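Local coordinates for cephalosporin acylase (Bacillus halodurans, PDB 2NLZ), which probably hydrolyses amide bonds as an N-terminal nucleophile hydrolase of the gamma-glutamyltranspeptidase family, though its exact function is not established, at residues D[192-195]-D[196-199]. The protein carries 1 engineered substitution. Sequence-based numbering, arbitrary orientation.
Sequences APRV and GEVW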
loop_
_atom_site.group_PDB
_atom_site.type_symbol
_atom_site.label_atom_id
_atom_site.label_comp_id
_atom_site.label_asym_id
_atom_site.label_seq_id
_atom_site.Cartn_x
_atom_site.Cartn_y
_atom_site.Cartn_z
ATOM N N ALA D 192 0.006 -16.518 -33.567
ATOM C CA ALA D 192 1.168 -16.311 -32.711
ATOM C C ALA D 192 1.217 -17.403 -31.638
ATOM O O ALA D 192 0.168 -17.807 -31.136
ATOM C CB ALA D 192 1.117 -14.935 -32.077
ATOM N N PRO D 193 2.431 -17.875 -31.282
ATOM C CA PRO D 193 2.657 -18.927 -30.280
ATOM C C PRO D 193 1.926 -18.693 -28.965
ATOM O O PRO D 193 1.898 -17.571 -28.474
ATOM C CB PRO D 193 4.157 -18.847 -30.022
ATOM C CG PRO D 193 4.726 -18.281 -31.255
ATOM C CD PRO D 193 3.697 -17.385 -31.854
ATOM N N ARG D 194 1.338 -19.748 -28.410
ATOM C CA ARG D 194 0.622 -19.652 -27.137
ATOM C C ARG D 194 1.615 -19.799 -25.994
ATOM O O ARG D 194 2.776 -20.125 -26.218
ATOM C CB ARG D 194 -0.461 -20.736 -27.019
ATOM C CG ARG D 194 -1.407 -20.827 -28.199
ATOM C CD ARG D 194 -2.510 -21.859 -27.976
ATOM N NE ARG D 194 -3.252 -22.127 -29.211
ATOM C CZ ARG D 194 -4.210 -21.347 -29.714
ATOM N NH1 ARG D 194 -4.574 -20.226 -29.100
ATOM N NH2 ARG D 194 -4.811 -21.688 -30.846
ATOM N N VAL D 195 1.156 -19.555 -24.774
ATOM C CA VAL D 195 1.972 -19.782 -23.594
ATOM C C VAL D 195 2.323 -21.265 -23.493
ATOM O O VAL D 195 1.450 -22.124 -23.588
ATOM C CB VAL D 195 1.228 -19.375 -22.315
ATOM C CG1 VAL D 195 2.180 -19.345 -21.140
ATOM C CG2 VAL D 195 0.548 -18.027 -22.499
ATOM N N GLY D 196 3.608 -21.559 -23.324
ATOM C CA GLY D 196 4.071 -22.931 -23.159
ATOM C C GLY D 196 4.341 -23.657 -24.461
ATOM O O GLY D 196 4.920 -24.747 -24.461
ATOM N N GLU D 197 3.917 -23.058 -25.569
ATOM C CA GLU D 197 4.125 -23.635 -26.887
ATOM C C GLU D 197 5.579 -23.409 -27.294
ATOM O O GLU D 197 6.125 -22.340 -27.076
ATOM C CB GLU D 197 3.159 -22.998 -27.891
ATOM C CG GLU D 197 2.942 -23.780 -29.179
ATOM C CD GLU D 197 2.072 -23.025 -30.177
ATOM O OE1 GLU D 197 2.269 -23.195 -31.402
ATOM O OE2 GLU D 197 1.190 -22.260 -29.735
ATOM N N VAL D 198 6.216 -24.435 -27.845
ATOM C CA VAL D 198 7.590 -24.314 -28.307
ATOM C C VAL D 198 7.634 -23.674 -29.688
ATOM O O VAL D 198 6.893 -24.065 -30.596
ATOM C CB VAL D 198 8.297 -25.679 -28.348
ATOM C CG1 VAL D 198 9.597 -25.593 -29.126
ATOM C CG2 VAL D 198 8.562 -26.177 -26.943
ATOM N N TRP D 199 8.490 -22.675 -29.836
ATOM C CA TRP D 199 8.713 -22.068 -31.134
ATOM C C TRP D 199 10.166 -22.279 -31.505
ATOM O O TRP D 199 11.045 -22.221 -30.644
ATOM C CB TRP D 199 8.368 -20.580 -31.102
ATOM C CG TRP D 199 8.665 -19.868 -32.374
ATOM C CD1 TRP D 199 7.868 -19.797 -33.473
ATOM C CD2 TRP D 199 9.852 -19.123 -32.688
ATOM N NE1 TRP D 199 8.480 -19.052 -34.453
ATOM C CE2 TRP D 199 9.697 -18.623 -33.996
ATOM C CE3 TRP D 199 11.025 -18.825 -31.990
ATOM C CZ2 TRP D 199 10.675 -17.843 -34.623
ATOM C CZ3 TRP D 199 11.993 -18.050 -32.611
ATOM C CH2 TRP D 199 11.811 -17.568 -33.916
#
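The carboxylate of Glu197 is met from above its plane, 45° out of it, by the backbone N-H of Arg194, while the indole of Trp199 lies alongside Pro193, the two side chains pointing the same way. The bond from Arg194 N to Glu197 OE2 is nearly straight and 2.8 Å long. A chi1 of -161° turns Glu197 CG away from its own N, and the extended chain beyond it carries the carboxylate back across the turn to Arg194 N. The Arg194 guanidinium, poorly ordered, makes no salt bridge with this carboxylate: Glu197 OE2 lies well out of the guanidinium plane, 4.5 Å from Arg194 NE, so no N-H points at it. The Trp199 ring meets Pro193 obliquely, and Trp199 CD1 lies 4.1 Å from Pro193 CG; Trp163 of helix 157-173 packs edge-to-face with the same indole, whose NE1 bonds to Thr185 O.

The backbone makes a type II beta turn from Arg194 to Glu197, closed by Glu197 N to Arg194 O at 3.2 Å. Gly196, third in the turn, has the positive phi usual there. The turn leads into strand 198-199, which pairs with strand 153-154.

Glu197 OE2 also forms a salt bridge with Arg191 NH1, so one oxygen ties together the backbone and a side chain of the incoming loop; the nearby positive charges would probably favour the ionised carboxylate.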